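Local coordinates for putative MCP-type signal transduction protein (Campylobacter jejuni subsp. jejuni serotype O:2, PDB 4WY9), which is the periplasmic sensory part of the chemoreceptor Tlp1, a tandem-PAS (Cache-type) domain that probably senses chemical signals, perhaps indirectly, for chemotaxis, at residues Q161-V166 / T186-D191; G206-L211 / I220-N225. All coordinates share one frame; numbering follows the deposited sequence.

Interaction 1: Q161-V166 / T186-D191; sequences QDFDAV and TLDFSD
V166 and L187 form an antiparallel hydrogen-bonded pair, with V166 N to L187 O and L187 N to V166 O both 3.0 Å. A165 and D188 make the adjoining non-hydrogen-bonded pair. This is the open end of the hairpin of strands 163-173 and 179-188, in the first PDC sensor domain. Past the last pair, F189 N still bonds to D164 O at 2.9 Å, nearly straight at 167°. F189 is the residue where the chain turns toward helix 190-196. Its ring lies against the backbone of A165 and the side of V166. V166 CG1 sits between its own N and carbonyl carbon (chi1 61°) and meets F189 CZ at 3.4 Å. Beside A165 and D188, T186 CG2 touches A165 CB on one hand and the edge of the F163 ring on the other, 3.8 Å from F163 CE2. F163 CD2 also packs obliquely on the carboxylate carbon of D188, the two planes 34° apart. D188 caps the helix start: S190 N bonds to D188 OD1 at 2.9 Å, coming from above the carboxylate plane. A water donates to the same OD1 of D188 and accepts from D164 N, both at 2.8 Å.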
ATOM      1  N   GLN A 161     -10.086   4.723  14.527  1.00 21.00           N
ATOM      2  CA  GLN A 161     -10.234   3.288  14.313  1.00 20.28           C
ATOM      3  C   GLN A 161      -9.036   2.745  13.572  1.00 16.27           C
ATOM      4  O   GLN A 161      -8.511   3.364  12.682  1.00 17.60           O
ATOM      5  CB  GLN A 161     -11.495   2.948  13.545  1.00 25.84           C
ATOM      6  CG  GLN A 161     -12.781   3.640  14.027  1.00 35.10           C
ATOM      7  CD  GLN A 161     -13.765   3.873  12.878  1.00 46.32           C
ATOM      8  OE1 GLN A 161     -13.396   3.848  11.677  1.00 58.18           O
ATOM      9  NE2 GLN A 161     -15.037   4.120  13.236  1.00 50.01           N
ATOM     10  N   ASP A 162      -8.628   1.538  13.939  1.00 16.18           N
ATOM     11  CA  ASP A 162      -7.522   0.855  13.285  1.00 15.58           C
ATOM     12  C   ASP A 162      -7.869   0.467  11.865  1.00 14.83           C
ATOM     13  O   ASP A 162      -9.011   0.127  11.556  1.00 16.27           O
ATOM     14  CB  ASP A 162      -7.155  -0.428  14.030  1.00 17.94           C
ATOM     15  CG  ASP A 162      -6.521  -0.185  15.386  1.00 20.14           C
ATOM     16  OD1 ASP A 162      -6.132   0.955  15.702  1.00 21.12           O
ATOM     17  OD2 ASP A 162      -6.381  -1.193  16.123  1.00 22.94           O
ATOM     18  N   PHE A 163      -6.873   0.518  10.977  1.00 12.78           N
ATOM     19  CA  PHE A 163      -7.014  -0.033   9.642  1.00 12.13           C
ATOM     20  C   PHE A 163      -5.684  -0.579   9.145  1.00 11.38           C
ATOM     21  O   PHE A 163      -4.618  -0.247   9.678  1.00 12.42           O
ATOM     22  CB  PHE A 163      -7.604   0.984   8.656  1.00 11.06           C
ATOM     23  CG  PHE A 163      -6.714   2.180   8.360  1.00 11.81           C
ATOM     24  CD1 PHE A 163      -6.689   3.252   9.208  1.00 13.01           C
ATOM     25  CD2 PHE A 163      -5.987   2.244   7.205  1.00 12.13           C
ATOM     26  CE1 PHE A 163      -5.894   4.362   8.936  1.00 13.51           C
ATOM     27  CE2 PHE A 163      -5.197   3.347   6.923  1.00 12.48           C
ATOM     28  CZ  PHE A 163      -5.153   4.397   7.776  1.00 12.79           C
ATOM     29  N   ASP A 164      -5.740  -1.456   8.166  1.00 11.20           N
ATOM     30  CA  ASP A 164      -4.565  -2.048   7.551  1.00 10.10           C
ATOM     31  C   ASP A 164      -4.182  -1.267   6.306  1.00  8.72           C
ATOM     32  O   ASP A 164      -5.046  -0.973   5.469  1.00 10.46           O
ATOM     33  CB  ASP A 164      -4.814  -3.503   7.256  1.00 13.10           C
ATOM     34  CG  ASP A 164      -5.259  -4.244   8.489  1.00 15.24           C
ATOM     35  OD1 ASP A 164      -4.485  -4.306   9.426  1.00 16.82           O
ATOM     36  OD2 ASP A 164      -6.383  -4.791   8.486  1.00 20.93           O
ATOM     37  N   ALA A 165      -2.923  -0.925   6.195  1.00  8.65           N
ATOM     38  CA  ALA A 165      -2.494   0.078   5.245  1.00  9.01           C
ATOM     39  C   ALA A 165      -1.159  -0.216   4.618  1.00  6.90           C
ATOM     40  O   ALA A 165      -0.350  -0.961   5.151  1.00  8.50           O
ATOM     41  CB  ALA A 165      -2.419   1.411   5.935  1.00 12.34           C
ATOM     42  N   VAL A 166      -0.900   0.441   3.481  1.00  6.92           N
ATOM     43  CA  VAL A 166       0.447   0.543   2.957  1.00  7.02           C
ATOM     44  C   VAL A 166       0.722   2.006   2.600  1.00  6.55           C
ATOM     45  O   VAL A 166      -0.181   2.728   2.170  1.00  7.68           O
ATOM     46  CB  VAL A 166       0.683  -0.375   1.749  1.00  9.59           C
ATOM     47  CG1 VAL A 166      -0.258  -0.028   0.566  1.00 10.26           C
ATOM     48  CG2 VAL A 166       2.129  -0.336   1.303  1.00 12.01           C
ATOM     49  N   THR A 186      -1.396   7.138   1.905  1.00  8.37           N
ATOM     50  CA  THR A 186      -1.779   5.907   2.560  1.00  9.42           C
ATOM     51  C   THR A 186      -2.920   5.263   1.826  1.00 10.11           C
ATOM     52  O   THR A 186      -3.945   5.909   1.622  1.00 12.39           O
ATOM     53  CB  THR A 186      -2.193   6.124   4.035  1.00 10.58           C
ATOM     54  OG1 THR A 186      -1.182   6.829   4.725  1.00 12.06           O
ATOM     55  CG2 THR A 186      -2.462   4.818   4.714  1.00 12.04           C
ATOM     56  N   LEU A 187      -2.761   3.981   1.471  1.00  9.45           N
ATOM     57  CA  LEU A 187      -3.828   3.157   0.935  1.00 10.27           C
ATOM     58  C   LEU A 187      -4.365   2.267   2.042  1.00  9.88           C
ATOM     59  O   LEU A 187      -3.596   1.555   2.688  1.00 10.52           O
ATOM     60  CB  LEU A 187      -3.325   2.312  -0.226  1.00 12.65           C
ATOM     61  CG  LEU A 187      -4.249   1.245  -0.813  1.00 14.90           C
ATOM     62  CD1 LEU A 187      -5.480   1.839  -1.417  1.00 19.27           C
ATOM     63  CD2 LEU A 187      -3.474   0.425  -1.849  1.00 18.64           C
ATOM     64  N   ASP A 188      -5.667   2.347   2.280  1.00 11.30           N
ATOM     65  CA  ASP A 188      -6.365   1.449   3.190  1.00 11.54           C
ATOM     66  C   ASP A 188      -6.734   0.180   2.432  1.00 11.36           C
ATOM     67  O   ASP A 188      -7.475   0.232   1.456  1.00 12.34           O
ATOM     68  CB  ASP A 188      -7.598   2.141   3.759  1.00 13.80           C
ATOM     69  CG  ASP A 188      -8.383   1.310   4.755  1.00 15.30           C
ATOM     70  OD1 ASP A 188      -8.244   0.070   4.811  1.00 14.12           O
ATOM     71  OD2 ASP A 188      -9.197   1.915   5.481  1.00 15.80           O
ATOM     72  N   PHE A 189      -6.231  -0.977   2.866  1.00 10.74           N
ATOM     73  CA  PHE A 189      -6.469  -2.198   2.117  1.00 10.79           C
ATOM     74  C   PHE A 189      -7.939  -2.616   2.073  1.00 12.21           C
ATOM     75  O   PHE A 189      -8.297  -3.477   1.275  1.00 12.25           O
ATOM     76  CB  PHE A 189      -5.605  -3.342   2.641  1.00 10.74           C
ATOM     77  CG  PHE A 189      -4.172  -3.272   2.151  1.00  9.41           C
ATOM     78  CD1 PHE A 189      -3.887  -3.390   0.788  1.00 10.02           C
ATOM     79  CD2 PHE A 189      -3.123  -3.065   3.027  1.00  9.57           C
ATOM     80  CE1 PHE A 189      -2.609  -3.335   0.314  1.00  9.86           C
ATOM     81  CE2 PHE A 189      -1.823  -3.002   2.553  1.00  9.36           C
ATOM     82  CZ  PHE A 189      -1.557  -3.129   1.205  1.00  8.85           C
ATOM     83  N   SER A 190      -8.795  -2.018   2.909  0.51 13.09           N
ATOM     84  CA  SER A 190     -10.232  -2.258   2.800  0.51 14.00           C
ATOM     85  C   SER A 190     -10.721  -1.952   1.400  0.51 12.91           C
ATOM     86  O   SER A 190     -11.673  -2.573   0.908  0.51 13.33           O
ATOM     87  CB  SER A 190     -11.043  -1.405   3.821  0.51 15.25           C
ATOM     88  OG  SER A 190     -10.792  -1.822   5.178  0.51 14.87           O
ATOM     89  N   ASP A 191     -10.128  -0.961   0.752  1.00 14.42           N
ATOM     90  CA  ASP A 191     -10.556  -0.574  -0.584  1.00 15.92           C
ATOM     91  C   ASP A 191     -10.123  -1.544  -1.670  1.00 13.68           C
ATOM     92  O   ASP A 191     -10.746  -1.615  -2.728  1.00 17.60           O
ATOM     93  CB  ASP A 191     -10.042   0.827  -0.873  1.00 19.54           C
ATOM     94  CG  ASP A 191     -10.709   1.854  -0.006  1.00 25.62           C
ATOM     95  OD1 ASP A 191     -11.925   1.729   0.328  1.00 27.75           O
ATOM     96  OD2 ASP A 191     -10.010   2.789   0.355  1.00 30.18           O
TER
HETATM   97  O   HOH W   1      -8.179  -1.879   6.789  1.00 17.27           O

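Interaction 2: G206-L211 / I220-N225; sequences GELRVL and IHPNKN. With ACT (acetate ion), chain B.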
ATOM      1  N   GLY A 206     -14.555 -22.502  -0.231  1.00 11.62           N
ATOM      2  CA  GLY A 206     -13.318 -22.437   0.485  1.00 10.57           C
ATOM      3  C   GLY A 206     -12.193 -21.756  -0.229  1.00 10.72           C
ATOM      4  O   GLY A 206     -11.055 -21.755   0.256  1.00 11.24           O
ATOM      5  N   GLU A 207     -12.471 -21.138  -1.379  1.00  8.41           N
ATOM      6  CA  GLU A 207     -11.467 -20.376  -2.102  1.00  8.87           C
ATOM      7  C   GLU A 207     -10.884 -19.275  -1.214  1.00  8.12           C
ATOM      8  O   GLU A 207     -11.634 -18.554  -0.561  1.00 10.85           O
ATOM      9  CB  GLU A 207     -12.066 -19.766  -3.362  1.00  9.41           C
ATOM     10  CG  GLU A 207     -11.211 -18.758  -4.080  1.00  9.10           C
ATOM     11  CD  GLU A 207     -11.846 -18.214  -5.335  1.00  9.10           C
ATOM     12  OE1 GLU A 207     -12.898 -18.750  -5.760  1.00 10.79           O
ATOM     13  OE2 GLU A 207     -11.297 -17.226  -5.905  1.00 10.46           O
ATOM     14  N   LEU A 208      -9.564 -19.146  -1.193  1.00  7.59           N
ATOM     15  CA  LEU A 208      -8.877 -18.072  -0.481  1.00  8.17           C
ATOM     16  C   LEU A 208      -8.310 -17.112  -1.498  1.00  7.80           C
ATOM     17  O   LEU A 208      -7.645 -17.548  -2.434  1.00  9.15           O
ATOM     18  CB  LEU A 208      -7.778 -18.609   0.428  1.00  9.04           C
ATOM     19  CG  LEU A 208      -8.212 -19.657   1.458  1.00  9.44           C
ATOM     20  CD1 LEU A 208      -7.001 -20.236   2.149  1.00 11.90           C
ATOM     21  CD2 LEU A 208      -9.190 -19.092   2.463  1.00 11.43           C
ATOM     22  N   ARG A 209      -8.536 -15.810  -1.297  1.00  6.76           N
ATOM     23  CA  ARG A 209      -7.986 -14.756  -2.121  1.00  6.60           C
ATOM     24  C   ARG A 209      -7.139 -13.859  -1.244  1.00  7.17           C
ATOM     25  O   ARG A 209      -7.646 -13.303  -0.260  1.00  8.34           O
ATOM     26  CB  ARG A 209      -9.090 -13.993  -2.830  1.00  8.04           C
ATOM     27  CG  ARG A 209      -9.852 -14.836  -3.828  1.00  7.33           C
ATOM     28  CD  ARG A 209     -11.109 -14.202  -4.339  1.00  7.98           C
ATOM     29  NE  ARG A 209     -12.186 -14.286  -3.387  1.00  8.24           N
ATOM     30  CZ  ARG A 209     -13.361 -13.663  -3.508  1.00  8.45           C
ATOM     31  NH1 ARG A 209     -13.562 -12.825  -4.502  1.00  8.33           N
ATOM     32  NH2 ARG A 209     -14.297 -13.840  -2.589  1.00 11.02           N
ATOM     33  N   VAL A 210      -5.856 -13.753  -1.558  1.00  6.59           N
ATOM     34  CA  VAL A 210      -4.846 -13.192  -0.686  1.00  6.41           C
ATOM     35  C   VAL A 210      -3.960 -12.235  -1.442  1.00  5.62           C
ATOM     36  O   VAL A 210      -3.522 -12.510  -2.563  1.00  7.02           O
ATOM     37  CB  VAL A 210      -3.993 -14.308  -0.048  1.00  6.42           C
ATOM     38  CG1 VAL A 210      -2.933 -13.755   0.872  1.00  9.37           C
ATOM     39  CG2 VAL A 210      -4.870 -15.346   0.668  1.00  8.75           C
ATOM     40  N   LEU A 211      -3.679 -11.070  -0.835  1.00  5.74           N
ATOM     41  CA  LEU A 211      -2.663 -10.132  -1.324  1.00  5.68           C
ATOM     42  C   LEU A 211      -1.544 -10.100  -0.300  1.00  6.16           C
ATOM     43  O   LEU A 211      -1.815  -9.865   0.870  1.00  7.82           O
ATOM     44  CB  LEU A 211      -3.217  -8.745  -1.557  1.00  6.10           C
ATOM     45  CG  LEU A 211      -2.238  -7.672  -1.986  1.00  7.17           C
ATOM     46  CD1 LEU A 211      -1.659  -7.955  -3.359  1.00  8.20           C
ATOM     47  CD2 LEU A 211      -2.882  -6.294  -1.958  1.00  8.18           C
ATOM     48  N   ILE A 220      -4.169  -8.665   2.688  1.00  8.04           N
ATOM     49  CA  ILE A 220      -5.544  -9.096   2.624  1.00  7.42           C
ATOM     50  C   ILE A 220      -5.596 -10.610   2.722  1.00  6.95           C
ATOM     51  O   ILE A 220      -4.866 -11.294   1.993  1.00  7.77           O
ATOM     52  CB  ILE A 220      -6.262  -8.656   1.342  1.00  8.69           C
ATOM     53  CG1 ILE A 220      -6.289  -7.123   1.216  1.00 10.37           C
ATOM     54  CG2 ILE A 220      -7.684  -9.183   1.272  1.00 10.36           C
ATOM     55  CD1 ILE A 220      -6.658  -6.629  -0.131  1.00 11.50           C
ATOM     56  N   HIS A 221      -6.454 -11.125   3.607  1.00  7.81           N
ATOM     57  CA  HIS A 221      -6.751 -12.543   3.730  1.00  8.36           C
ATOM     58  C   HIS A 221      -8.201 -12.624   4.165  1.00  9.10           C
ATOM     59  O   HIS A 221      -8.645 -11.819   4.975  1.00  8.94           O
ATOM     60  CB  HIS A 221      -5.807 -13.217   4.712  1.00  9.33           C
ATOM     61  CG  HIS A 221      -5.888 -14.711   4.763  1.00  9.16           C
ATOM     62  ND1 HIS A 221      -6.964 -15.391   5.297  1.00  9.55           N
ATOM     63  CD2 HIS A 221      -5.054 -15.665   4.306  1.00  9.17           C
ATOM     64  CE1 HIS A 221      -6.782 -16.684   5.157  1.00  9.61           C
ATOM     65  NE2 HIS A 221      -5.601 -16.872   4.578  1.00  8.96           N
ATOM     66  N   PRO A 222      -8.948 -13.637   3.703  1.00  8.65           N
ATOM     67  CA  PRO A 222     -10.326 -13.803   4.180  1.00 10.16           C
ATOM     68  C   PRO A 222     -10.436 -13.852   5.695  1.00 10.49           C
ATOM     69  O   PRO A 222     -11.419 -13.389   6.264  1.00 10.88           O
ATOM     70  CB  PRO A 222     -10.747 -15.125   3.525  1.00 12.30           C
ATOM     71  CG  PRO A 222      -9.931 -15.229   2.312  1.00 12.57           C
ATOM     72  CD  PRO A 222      -8.625 -14.601   2.624  1.00 10.39           C
ATOM     73  N   ASN A 223      -9.462 -14.467   6.330  1.00 10.03           N
ATOM     74  CA  ASN A 223      -9.397 -14.496   7.789  1.00 10.51           C
ATOM     75  C   ASN A 223      -8.720 -13.219   8.244  1.00 11.90           C
ATOM     76  O   ASN A 223      -7.505 -13.064   8.156  1.00 11.41           O
ATOM     77  CB  ASN A 223      -8.635 -15.745   8.242  1.00 12.39           C
ATOM     78  CG  ASN A 223      -8.643 -15.904   9.763  1.00 15.24           C
ATOM     79  OD1 ASN A 223      -8.926 -14.959  10.484  1.00 16.16           O
ATOM     80  ND2 ASN A 223      -8.352 -17.081  10.222  1.00 19.91           N
ATOM     81  N   LYS A 224      -9.516 -12.286   8.775  1.00 15.18           N
ATOM     82  CA  LYS A 224      -8.993 -10.981   9.134  1.00 19.25           C
ATOM     83  C   LYS A 224      -7.897 -11.096  10.167  1.00 17.84           C
ATOM     84  O   LYS A 224      -7.023 -10.222  10.230  1.00 20.13           O
ATOM     85  CB  LYS A 224     -10.140 -10.119   9.698  1.00 26.42           C
ATOM     86  CG  LYS A 224     -10.391  -8.816   8.985  1.00 39.19           C
ATOM     87  CD  LYS A 224      -9.153  -7.947   8.962  1.00 38.42           C
ATOM     88  CE  LYS A 224      -9.466  -6.528   8.449  1.00 39.67           C
ATOM     89  NZ  LYS A 224     -10.481  -5.831   9.276  1.00 37.62           N
ATOM     90  N   ASN A 225      -7.917 -12.142  10.990  1.00 19.25           N
ATOM     91  CA  ASN A 225      -6.883 -12.370  11.978  1.00 22.07           C
ATOM     92  C   ASN A 225      -5.505 -12.629  11.423  1.00 19.09           C
ATOM     93  O   ASN A 225      -4.509 -12.526  12.145  1.00 23.35           O
ATOM     94  CB  ASN A 225      -7.267 -13.552  12.891  1.00 25.86           C
ATOM     95  CG  ASN A 225      -8.380 -13.222  13.896  1.00 36.26           C
ATOM     96  OD1 ASN A 225      -9.000 -12.135  13.916  1.00 35.24           O
ATOM     97  ND2 ASN A 225      -8.610 -14.166  14.781  1.00 45.87           N
TER
HETATM   98  C   ACT B 401      -3.568 -19.613   3.349  1.00 10.17           C
HETATM   99  O   ACT B 401      -4.310 -19.336   4.335  1.00 11.61           O
HETATM  100  OXT ACT B 401      -2.924 -20.701   3.384  1.00  9.46           O
HETATM  101  CH3 ACT B 401      -3.420 -18.666   2.211  1.00 10.85           C
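L211 and I220 pack CB to CB at 4.2 Å, their side chains on the same face of the sheet. Their backbones form one antiparallel hydrogen-bonded pair: L211 N to I220 O is 3.1 Å and I220 N to L211 O is 3.2 Å. Beyond it 220-225 leaves the strand, and P222 has no N-H to extend the ladder. P222 CD instead lies 3.3 Å from R209 O. L208 crosses the proline at about a right angle, its CD2 3.9 Å from P222 CG. Two residues on from L208, V210 CG2 is anti to the carbonyl carbon and reaches H221 CD2 at 3.7 Å. The H221 ring is held at both nitrogens. H221 ND1 accepts from N223 N at 2.9 Å, almost in the ring plane. H221 NE2 donates to the acetate atom O at 2.8 Å, in a bond of 169°. This pattern places the proton on NE2. The acetate, probably from the crystallisation liquor, also bonds to S260 and Y257. N223 OD1 accepts from N225 N, an Asx turn at the start of a 3-10 segment. Strand 209-213 lies between strands 218-220 and 277-286 in a five-stranded antiparallel sheet. Helix 190-196 covers the L211 and I220 side through I192 and L196.

How the interactions relate
Interaction 1 closes before interaction 2 opens, so the two follow in series along the chain. Helix 190-196 leads from the first to strand 209-213 of the second. Their centres are about 15 Å apart. They belong to different antiparallel sheets, one of seven strands and one of five, consistent with the two PAS modules of the tandem sensor. The contacts nevertheless touch. F189 CE1 packs on L211 CD2 at 3.7 Å, and the carboxylate of D164 lies against K224 CE. I220 CD1 approaches F189 O. The turn into helix 190-196 is thus probably part of the junction between the two modules, joined by both chain and packing.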